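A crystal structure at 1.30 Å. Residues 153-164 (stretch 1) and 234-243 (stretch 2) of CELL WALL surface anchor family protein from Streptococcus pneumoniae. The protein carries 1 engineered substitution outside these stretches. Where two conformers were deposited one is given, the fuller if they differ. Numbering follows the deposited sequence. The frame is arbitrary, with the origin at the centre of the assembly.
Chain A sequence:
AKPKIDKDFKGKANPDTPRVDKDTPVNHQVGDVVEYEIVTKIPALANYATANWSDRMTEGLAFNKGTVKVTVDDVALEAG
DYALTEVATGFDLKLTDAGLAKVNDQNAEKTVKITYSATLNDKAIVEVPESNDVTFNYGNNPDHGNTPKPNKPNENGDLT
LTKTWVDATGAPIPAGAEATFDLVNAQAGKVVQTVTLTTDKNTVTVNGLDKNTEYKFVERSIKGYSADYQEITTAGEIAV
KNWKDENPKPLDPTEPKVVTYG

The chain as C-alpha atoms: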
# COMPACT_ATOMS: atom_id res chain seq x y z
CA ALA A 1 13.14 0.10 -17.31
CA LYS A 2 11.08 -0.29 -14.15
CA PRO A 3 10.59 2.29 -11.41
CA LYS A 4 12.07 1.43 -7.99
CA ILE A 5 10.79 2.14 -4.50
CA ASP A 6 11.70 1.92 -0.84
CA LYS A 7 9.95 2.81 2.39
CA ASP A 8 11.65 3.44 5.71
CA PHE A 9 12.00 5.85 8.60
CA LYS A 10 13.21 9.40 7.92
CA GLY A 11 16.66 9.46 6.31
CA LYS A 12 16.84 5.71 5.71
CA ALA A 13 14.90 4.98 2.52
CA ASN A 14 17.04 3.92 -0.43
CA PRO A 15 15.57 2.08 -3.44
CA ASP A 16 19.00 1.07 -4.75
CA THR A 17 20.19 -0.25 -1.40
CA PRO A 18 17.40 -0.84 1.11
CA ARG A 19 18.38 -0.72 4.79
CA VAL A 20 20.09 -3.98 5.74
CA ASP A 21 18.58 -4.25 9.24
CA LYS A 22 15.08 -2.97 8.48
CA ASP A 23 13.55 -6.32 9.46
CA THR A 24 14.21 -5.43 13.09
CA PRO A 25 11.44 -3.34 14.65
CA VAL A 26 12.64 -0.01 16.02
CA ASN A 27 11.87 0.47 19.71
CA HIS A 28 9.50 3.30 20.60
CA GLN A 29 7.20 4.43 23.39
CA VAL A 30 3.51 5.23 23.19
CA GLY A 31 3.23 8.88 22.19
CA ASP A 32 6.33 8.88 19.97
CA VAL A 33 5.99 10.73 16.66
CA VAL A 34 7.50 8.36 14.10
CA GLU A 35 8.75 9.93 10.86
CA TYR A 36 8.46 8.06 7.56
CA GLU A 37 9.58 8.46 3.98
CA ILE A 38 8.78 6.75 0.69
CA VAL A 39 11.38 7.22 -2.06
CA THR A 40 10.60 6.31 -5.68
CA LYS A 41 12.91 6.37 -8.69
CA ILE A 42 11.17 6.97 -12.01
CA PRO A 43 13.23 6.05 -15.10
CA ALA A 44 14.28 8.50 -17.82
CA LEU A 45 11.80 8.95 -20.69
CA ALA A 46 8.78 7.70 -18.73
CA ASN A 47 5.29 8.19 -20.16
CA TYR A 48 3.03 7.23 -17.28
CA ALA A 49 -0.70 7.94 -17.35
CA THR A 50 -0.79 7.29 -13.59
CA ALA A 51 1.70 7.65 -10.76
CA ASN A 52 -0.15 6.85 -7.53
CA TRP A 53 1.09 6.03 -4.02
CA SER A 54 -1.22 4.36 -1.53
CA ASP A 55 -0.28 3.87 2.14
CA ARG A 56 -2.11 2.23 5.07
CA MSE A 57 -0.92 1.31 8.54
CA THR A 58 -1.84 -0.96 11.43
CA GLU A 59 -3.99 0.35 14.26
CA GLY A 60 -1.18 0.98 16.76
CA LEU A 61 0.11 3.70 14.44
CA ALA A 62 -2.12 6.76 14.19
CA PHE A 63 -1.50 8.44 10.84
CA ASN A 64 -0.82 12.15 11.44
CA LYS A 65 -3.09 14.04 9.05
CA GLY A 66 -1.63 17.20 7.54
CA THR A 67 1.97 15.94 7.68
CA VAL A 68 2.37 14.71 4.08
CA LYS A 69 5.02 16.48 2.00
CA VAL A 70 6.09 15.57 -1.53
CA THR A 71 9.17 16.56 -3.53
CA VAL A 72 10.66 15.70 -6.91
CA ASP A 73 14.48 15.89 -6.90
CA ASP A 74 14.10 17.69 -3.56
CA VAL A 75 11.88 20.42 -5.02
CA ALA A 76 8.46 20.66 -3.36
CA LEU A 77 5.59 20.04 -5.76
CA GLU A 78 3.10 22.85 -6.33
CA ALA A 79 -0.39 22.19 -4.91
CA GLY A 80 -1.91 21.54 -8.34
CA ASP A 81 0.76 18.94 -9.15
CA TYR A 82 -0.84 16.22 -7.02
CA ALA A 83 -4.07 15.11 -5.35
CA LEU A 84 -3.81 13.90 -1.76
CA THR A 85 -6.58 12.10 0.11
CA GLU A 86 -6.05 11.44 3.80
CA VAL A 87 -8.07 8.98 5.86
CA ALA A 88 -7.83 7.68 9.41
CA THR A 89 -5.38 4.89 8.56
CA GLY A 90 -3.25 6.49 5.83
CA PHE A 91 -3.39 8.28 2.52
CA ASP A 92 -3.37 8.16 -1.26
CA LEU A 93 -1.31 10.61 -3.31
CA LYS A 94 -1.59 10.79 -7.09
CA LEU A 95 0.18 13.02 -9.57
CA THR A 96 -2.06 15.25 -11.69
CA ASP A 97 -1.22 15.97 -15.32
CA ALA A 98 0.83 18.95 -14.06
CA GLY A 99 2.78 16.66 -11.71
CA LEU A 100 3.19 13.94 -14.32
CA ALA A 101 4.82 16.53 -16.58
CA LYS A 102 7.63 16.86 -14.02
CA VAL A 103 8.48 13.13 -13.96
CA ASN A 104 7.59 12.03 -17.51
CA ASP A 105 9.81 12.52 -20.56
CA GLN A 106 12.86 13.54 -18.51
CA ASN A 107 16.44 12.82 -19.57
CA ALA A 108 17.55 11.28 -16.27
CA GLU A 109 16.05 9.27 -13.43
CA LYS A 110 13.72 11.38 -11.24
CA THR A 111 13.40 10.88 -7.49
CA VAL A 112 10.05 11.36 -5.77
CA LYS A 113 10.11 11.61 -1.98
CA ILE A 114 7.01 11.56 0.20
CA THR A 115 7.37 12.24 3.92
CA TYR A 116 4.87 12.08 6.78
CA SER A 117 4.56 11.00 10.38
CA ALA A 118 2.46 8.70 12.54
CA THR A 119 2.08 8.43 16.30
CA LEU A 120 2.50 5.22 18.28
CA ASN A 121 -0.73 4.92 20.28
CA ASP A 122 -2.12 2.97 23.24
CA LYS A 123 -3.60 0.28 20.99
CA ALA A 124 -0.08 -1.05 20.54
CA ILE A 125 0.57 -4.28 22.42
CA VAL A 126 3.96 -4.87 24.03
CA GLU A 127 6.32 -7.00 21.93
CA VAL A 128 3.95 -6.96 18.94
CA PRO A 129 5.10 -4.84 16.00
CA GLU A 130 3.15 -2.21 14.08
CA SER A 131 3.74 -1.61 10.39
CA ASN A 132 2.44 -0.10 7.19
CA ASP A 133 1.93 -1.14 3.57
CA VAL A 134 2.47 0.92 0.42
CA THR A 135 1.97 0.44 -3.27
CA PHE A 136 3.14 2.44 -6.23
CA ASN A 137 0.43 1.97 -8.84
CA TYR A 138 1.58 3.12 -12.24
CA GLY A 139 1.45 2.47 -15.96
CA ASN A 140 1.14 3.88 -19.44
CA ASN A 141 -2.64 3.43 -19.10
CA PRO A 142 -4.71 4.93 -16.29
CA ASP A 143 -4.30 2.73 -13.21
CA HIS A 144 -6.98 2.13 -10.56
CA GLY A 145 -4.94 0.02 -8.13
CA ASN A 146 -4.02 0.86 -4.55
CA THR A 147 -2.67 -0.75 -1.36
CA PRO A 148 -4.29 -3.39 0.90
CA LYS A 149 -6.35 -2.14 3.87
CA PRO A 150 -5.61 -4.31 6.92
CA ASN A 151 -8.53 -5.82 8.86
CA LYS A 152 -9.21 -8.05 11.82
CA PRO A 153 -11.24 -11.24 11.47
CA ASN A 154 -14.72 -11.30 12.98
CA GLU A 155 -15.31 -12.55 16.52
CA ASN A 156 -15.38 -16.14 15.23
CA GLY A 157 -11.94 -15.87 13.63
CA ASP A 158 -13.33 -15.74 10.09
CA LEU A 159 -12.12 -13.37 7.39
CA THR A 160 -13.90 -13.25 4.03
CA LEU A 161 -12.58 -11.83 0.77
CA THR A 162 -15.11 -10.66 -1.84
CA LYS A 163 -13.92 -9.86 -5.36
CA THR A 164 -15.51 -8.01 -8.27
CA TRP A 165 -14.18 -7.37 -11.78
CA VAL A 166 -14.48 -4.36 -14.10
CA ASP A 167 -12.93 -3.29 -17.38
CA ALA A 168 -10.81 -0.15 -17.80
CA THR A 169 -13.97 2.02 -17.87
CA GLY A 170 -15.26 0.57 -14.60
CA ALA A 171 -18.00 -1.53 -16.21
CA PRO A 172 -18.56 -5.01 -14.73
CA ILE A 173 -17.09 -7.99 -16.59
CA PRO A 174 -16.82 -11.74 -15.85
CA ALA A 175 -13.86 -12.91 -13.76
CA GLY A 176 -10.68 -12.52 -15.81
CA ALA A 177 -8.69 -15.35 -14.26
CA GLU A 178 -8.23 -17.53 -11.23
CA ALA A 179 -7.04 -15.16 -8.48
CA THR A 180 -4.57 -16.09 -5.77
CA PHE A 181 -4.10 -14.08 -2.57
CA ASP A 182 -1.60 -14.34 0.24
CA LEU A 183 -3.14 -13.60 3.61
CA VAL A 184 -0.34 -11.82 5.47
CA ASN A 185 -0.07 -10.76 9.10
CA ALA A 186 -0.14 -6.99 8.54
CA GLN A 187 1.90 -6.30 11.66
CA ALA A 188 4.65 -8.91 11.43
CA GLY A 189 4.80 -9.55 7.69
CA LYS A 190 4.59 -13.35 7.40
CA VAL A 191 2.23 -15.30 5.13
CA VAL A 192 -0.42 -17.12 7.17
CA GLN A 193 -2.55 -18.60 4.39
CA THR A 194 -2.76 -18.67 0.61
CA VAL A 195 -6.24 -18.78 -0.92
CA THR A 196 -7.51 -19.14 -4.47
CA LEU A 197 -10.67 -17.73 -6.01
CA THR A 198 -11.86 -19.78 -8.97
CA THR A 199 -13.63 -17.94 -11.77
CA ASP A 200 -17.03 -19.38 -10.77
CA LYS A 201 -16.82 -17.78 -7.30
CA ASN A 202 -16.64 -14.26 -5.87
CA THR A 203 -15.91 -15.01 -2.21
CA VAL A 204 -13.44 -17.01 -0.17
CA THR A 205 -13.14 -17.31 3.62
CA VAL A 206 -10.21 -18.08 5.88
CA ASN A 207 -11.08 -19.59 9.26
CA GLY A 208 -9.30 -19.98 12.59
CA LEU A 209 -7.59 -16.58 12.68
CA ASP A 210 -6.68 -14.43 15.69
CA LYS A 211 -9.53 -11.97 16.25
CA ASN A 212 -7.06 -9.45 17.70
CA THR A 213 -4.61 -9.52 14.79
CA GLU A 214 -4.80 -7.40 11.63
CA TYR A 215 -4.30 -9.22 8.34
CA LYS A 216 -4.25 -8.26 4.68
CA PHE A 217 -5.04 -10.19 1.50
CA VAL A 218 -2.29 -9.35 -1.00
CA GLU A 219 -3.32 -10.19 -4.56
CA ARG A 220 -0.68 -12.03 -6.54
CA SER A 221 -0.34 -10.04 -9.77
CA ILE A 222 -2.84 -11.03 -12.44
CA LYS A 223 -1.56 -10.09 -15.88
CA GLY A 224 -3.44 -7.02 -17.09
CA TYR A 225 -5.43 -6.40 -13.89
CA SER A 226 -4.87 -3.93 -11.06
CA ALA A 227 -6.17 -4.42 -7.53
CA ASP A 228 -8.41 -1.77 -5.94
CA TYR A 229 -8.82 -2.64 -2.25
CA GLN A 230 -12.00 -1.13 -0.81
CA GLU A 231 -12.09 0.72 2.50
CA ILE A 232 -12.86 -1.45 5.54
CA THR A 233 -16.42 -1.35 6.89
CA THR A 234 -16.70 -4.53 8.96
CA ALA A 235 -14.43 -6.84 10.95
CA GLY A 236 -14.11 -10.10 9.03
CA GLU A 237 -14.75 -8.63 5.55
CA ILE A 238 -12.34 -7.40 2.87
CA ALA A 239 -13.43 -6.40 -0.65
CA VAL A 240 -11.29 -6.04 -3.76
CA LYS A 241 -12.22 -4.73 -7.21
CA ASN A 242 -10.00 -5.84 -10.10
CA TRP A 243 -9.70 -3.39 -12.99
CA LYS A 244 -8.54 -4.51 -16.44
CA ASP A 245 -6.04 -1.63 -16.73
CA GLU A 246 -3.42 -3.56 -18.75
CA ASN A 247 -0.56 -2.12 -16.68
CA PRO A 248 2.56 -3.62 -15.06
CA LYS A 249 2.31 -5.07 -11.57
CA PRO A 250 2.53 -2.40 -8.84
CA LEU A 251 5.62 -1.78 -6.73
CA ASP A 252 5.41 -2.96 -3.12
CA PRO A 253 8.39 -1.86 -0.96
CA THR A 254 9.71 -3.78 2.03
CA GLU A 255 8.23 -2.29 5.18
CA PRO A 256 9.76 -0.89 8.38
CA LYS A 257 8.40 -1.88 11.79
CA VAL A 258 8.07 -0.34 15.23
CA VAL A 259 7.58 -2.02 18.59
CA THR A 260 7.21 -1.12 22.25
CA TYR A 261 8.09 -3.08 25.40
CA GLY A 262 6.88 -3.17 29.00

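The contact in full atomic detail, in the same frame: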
# COMPACT_ATOMS: atom_id res chain seq x y z
N PRO A 153 -10.15 -10.30 11.73
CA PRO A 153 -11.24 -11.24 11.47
C PRO A 153 -12.45 -10.85 12.30
O PRO A 153 -12.34 -9.95 13.14
CB PRO A 153 -10.68 -12.58 11.99
CG PRO A 153 -9.21 -12.36 12.19
CD PRO A 153 -9.06 -10.91 12.49
N ASN A 154 -13.59 -11.49 12.08
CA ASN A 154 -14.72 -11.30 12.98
C ASN A 154 -14.50 -12.05 14.29
O ASN A 154 -13.48 -12.71 14.46
CB ASN A 154 -16.05 -11.68 12.32
CG ASN A 154 -16.12 -13.14 11.91
OD1 ASN A 154 -15.51 -14.00 12.53
ND2 ASN A 154 -16.89 -13.41 10.86
N GLU A 155 -15.46 -11.94 15.20
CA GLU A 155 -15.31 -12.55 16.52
C GLU A 155 -15.10 -14.07 16.47
O GLU A 155 -14.58 -14.66 17.41
CB GLU A 155 -16.51 -12.23 17.42
CG GLU A 155 -16.65 -10.76 17.76
CD GLU A 155 -17.36 -10.53 19.09
OE1 GLU A 155 -17.40 -11.48 19.90
OE2 GLU A 155 -17.86 -9.41 19.31
N ASN A 156 -15.52 -14.70 15.37
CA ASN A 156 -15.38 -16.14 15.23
C ASN A 156 -14.06 -16.56 14.58
O ASN A 156 -13.81 -17.74 14.40
CB ASN A 156 -16.54 -16.73 14.43
CG ASN A 156 -17.89 -16.32 14.98
OD1 ASN A 156 -18.67 -15.64 14.31
ND2 ASN A 156 -18.19 -16.75 16.21
N GLY A 157 -13.23 -15.58 14.24
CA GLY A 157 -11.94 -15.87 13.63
C GLY A 157 -12.02 -16.06 12.13
O GLY A 157 -11.09 -16.56 11.51
N ASP A 158 -13.14 -15.64 11.54
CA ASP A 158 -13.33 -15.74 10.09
C ASP A 158 -13.02 -14.43 9.39
O ASP A 158 -13.34 -13.34 9.89
CB ASP A 158 -14.77 -16.17 9.77
CG ASP A 158 -15.05 -17.61 10.18
OD1 ASP A 158 -14.15 -18.46 10.05
OD2 ASP A 158 -16.19 -17.88 10.63
N LEU A 159 -12.39 -14.54 8.22
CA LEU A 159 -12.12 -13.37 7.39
C LEU A 159 -12.43 -13.69 5.93
O LEU A 159 -11.82 -14.59 5.34
CB LEU A 159 -10.67 -12.91 7.54
CG LEU A 159 -10.20 -11.65 6.81
CD1 LEU A 159 -11.10 -10.44 7.10
CD2 LEU A 159 -8.76 -11.35 7.18
N THR A 160 -13.40 -12.98 5.37
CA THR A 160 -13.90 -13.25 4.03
C THR A 160 -13.48 -12.19 3.02
O THR A 160 -13.64 -10.99 3.24
CB THR A 160 -15.44 -13.36 4.03
OG1 THR A 160 -15.84 -14.43 4.89
CG2 THR A 160 -15.97 -13.62 2.62
N LEU A 161 -12.94 -12.66 1.90
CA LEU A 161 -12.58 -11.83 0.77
C LEU A 161 -13.69 -11.90 -0.28
O LEU A 161 -14.13 -12.99 -0.65
CB LEU A 161 -11.27 -12.34 0.18
CG LEU A 161 -10.76 -11.75 -1.12
CD1 LEU A 161 -10.39 -10.31 -0.93
CD2 LEU A 161 -9.57 -12.54 -1.61
N THR A 162 -14.16 -10.73 -0.74
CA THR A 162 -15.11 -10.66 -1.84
C THR A 162 -14.45 -9.91 -2.99
O THR A 162 -13.84 -8.86 -2.79
CB THR A 162 -16.42 -9.93 -1.43
OG1 THR A 162 -17.03 -10.62 -0.33
CG2 THR A 162 -17.41 -9.88 -2.59
N LYS A 163 -14.57 -10.45 -4.20
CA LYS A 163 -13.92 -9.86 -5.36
C LYS A 163 -14.93 -9.52 -6.45
O LYS A 163 -15.88 -10.28 -6.69
CB LYS A 163 -12.87 -10.83 -5.91
CG LYS A 163 -11.90 -10.20 -6.88
CD LYS A 163 -10.85 -11.22 -7.29
CE LYS A 163 -9.75 -10.55 -8.02
NZ LYS A 163 -10.39 -9.80 -9.13
N THR A 164 -14.75 -8.36 -7.08
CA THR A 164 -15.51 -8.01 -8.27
C THR A 164 -14.53 -7.65 -9.39
O THR A 164 -13.36 -7.40 -9.13
CB THR A 164 -16.46 -6.81 -8.05
OG1 THR A 164 -15.73 -5.72 -7.48
CG2 THR A 164 -17.61 -7.18 -7.12
N THR A 234 -16.26 -3.49 8.03
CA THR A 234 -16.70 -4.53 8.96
C THR A 234 -15.57 -5.49 9.29
O THR A 234 -14.89 -5.98 8.40
CB THR A 234 -17.83 -5.37 8.31
OG1 THR A 234 -18.90 -4.51 7.90
CG2 THR A 234 -18.34 -6.43 9.26
N ALA A 235 -15.36 -5.78 10.58
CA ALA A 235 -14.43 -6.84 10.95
C ALA A 235 -14.83 -8.13 10.24
O ALA A 235 -16.01 -8.46 10.16
CB ALA A 235 -14.43 -7.04 12.46
N GLY A 236 -13.85 -8.84 9.70
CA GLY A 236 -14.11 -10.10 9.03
C GLY A 236 -14.48 -10.01 7.56
O GLY A 236 -14.78 -11.04 6.95
N GLU A 237 -14.45 -8.81 6.97
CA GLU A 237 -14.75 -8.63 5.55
C GLU A 237 -13.72 -7.74 4.86
O GLU A 237 -13.41 -6.65 5.35
CB GLU A 237 -16.15 -8.02 5.34
CG GLU A 237 -17.30 -8.70 6.09
CD GLU A 237 -17.68 -10.08 5.54
OE1 GLU A 237 -17.39 -10.37 4.36
OE2 GLU A 237 -18.29 -10.86 6.30
N ILE A 238 -13.22 -8.20 3.72
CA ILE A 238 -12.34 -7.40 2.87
C ILE A 238 -12.85 -7.53 1.44
O ILE A 238 -13.17 -8.64 1.00
CB ILE A 238 -10.88 -7.90 2.95
CG1 ILE A 238 -10.23 -7.41 4.25
CG2 ILE A 238 -10.06 -7.46 1.73
CD1 ILE A 238 -8.83 -7.94 4.47
N ALA A 239 -12.95 -6.40 0.73
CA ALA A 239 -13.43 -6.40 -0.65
C ALA A 239 -12.36 -5.84 -1.58
O ALA A 239 -11.66 -4.88 -1.26
CB ALA A 239 -14.72 -5.57 -0.78
N VAL A 240 -12.25 -6.47 -2.75
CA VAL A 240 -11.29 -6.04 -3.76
C VAL A 240 -11.99 -5.95 -5.11
O VAL A 240 -12.80 -6.82 -5.46
CB VAL A 240 -10.11 -7.02 -3.87
CG1 VAL A 240 -9.07 -6.53 -4.87
CG2 VAL A 240 -9.47 -7.22 -2.50
N LYS A 241 -11.70 -4.90 -5.86
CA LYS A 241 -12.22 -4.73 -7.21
C LYS A 241 -11.04 -4.77 -8.17
O LYS A 241 -10.12 -3.98 -8.04
CB LYS A 241 -12.98 -3.41 -7.32
CG LYS A 241 -13.58 -3.16 -8.70
CD LYS A 241 -14.70 -2.14 -8.66
CE LYS A 241 -14.19 -0.72 -8.47
NZ LYS A 241 -15.29 0.29 -8.61
N ASN A 242 -11.07 -5.71 -9.11
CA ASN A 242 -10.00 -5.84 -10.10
C ASN A 242 -10.36 -5.11 -11.37
O ASN A 242 -11.40 -5.40 -11.97
CB ASN A 242 -9.74 -7.30 -10.43
CG ASN A 242 -9.28 -8.09 -9.24
OD1 ASN A 242 -8.50 -7.64 -8.40
N TRP A 243 -9.49 -4.19 -11.79
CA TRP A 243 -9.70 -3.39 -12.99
C TRP A 243 -8.80 -3.89 -14.11
O TRP A 243 -7.60 -4.06 -13.90
CB TRP A 243 -9.33 -1.93 -12.73
CG TRP A 243 -10.16 -1.18 -11.74
CD1 TRP A 243 -10.16 -1.33 -10.37
CD2 TRP A 243 -11.05 -0.09 -12.02
NE1 TRP A 243 -11.01 -0.41 -9.80
CE2 TRP A 243 -11.57 0.36 -10.79
CE3 TRP A 243 -11.46 0.55 -13.20
CZ2 TRP A 243 -12.49 1.41 -10.70
CZ3 TRP A 243 -12.38 1.60 -13.11
CH2 TRP A 243 -12.88 2.02 -11.87
O HOH W 1 -17.67 -10.87 9.26
O HOH W 2 -16.03 -9.72 2.11
O HOH W 3 -16.17 -13.61 7.44
O HOH W 4 -15.47 -5.77 -4.68

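Two parallel strands, 159-164 and 237-243, lie side by side with their axes 4.7 Å apart, and stretch 2 can be read as a list of rules for building such a pair and then locking it.

Thr-234 stays clear of stretch 1, but it opens the type II turn that delivers the chain to the strand. Ala-235 follows, its small CB 3.6 Å from Pro-153 O. Its carbonyl accepts from a water that also accepts from Asn-154 ND2 and donates to Glu-237 OE2, so one solvent molecule ties both loops together.

Gly-236 is dictated twice. Its backbone angles, with phi at 87°, would press any CB against the preceding carbonyl, and a CB on Gly-236 would lie 2.8 Å from Asn-154 CB. Gly-236 CA instead packs 3.4 Å from Asp-158 O, beside the type I turn that Asn-154 organises by accepting from Asn-156 N and Asp-158 N through OD1. Leu-159 CD1 covers the glycine, 3.4 Å from Gly-236 C, and Gly-236 O receives Thr-160 N at 2.9 Å, the first rung of the ladder.

Glu-237 starts the strand on the more open face, which Ala-239 and Lys-241 share with Thr-160, Thr-162 and Thr-164. It bends back (chi1 and chi2 both m), and a water lies 2.7 Å from Glu-237 OE1, 2.9 Å from Thr-160 O and 2.8 Å from Thr-162 OG1, bridging the two strands.

Ile-238 N donates to Thr-160 O and Thr-162 N to Ile-238 O, both at 2.9 Å. Its side chain turns to the buried, greasy face, where Ile-238 CG2 sits 3.9 Å from Leu-161 CD1. Ala-239 adds little bulk beside Thr-162.

Val-240 N reaches Thr-162 O at 2.9 Å, and Thr-164 N reaches Val-240 O at 3.0 Å; a CA-H...O contact from Lys-163 CA to Val-240 O, at 3.2 Å, fills in between. Val-240 CG2 meets Leu-161 CD1 at 3.6 Å. Beta-branched residues suit these extended positions, and leucine supplies the reach between them. The aliphatic part of Lys-241 lies along Thr-164, with Lys-241 CG 3.6 Å from Thr-164 OG1.

Asn-242 N closes the ladder on Thr-164 O at 2.8 Å, and its side chain is the lock. Lys-163 runs out on the buried face with chi1 to chi3 all t, then turns at chi4 (m). The entry declares a covalent bond between Lys-163 NZ and Asn-242 CG, modelled stretched at 2.0 Å, and Asn-242 has no ND2 in the model, as expected for an isopeptide link. Trp-243 ends the stretch beyond contact.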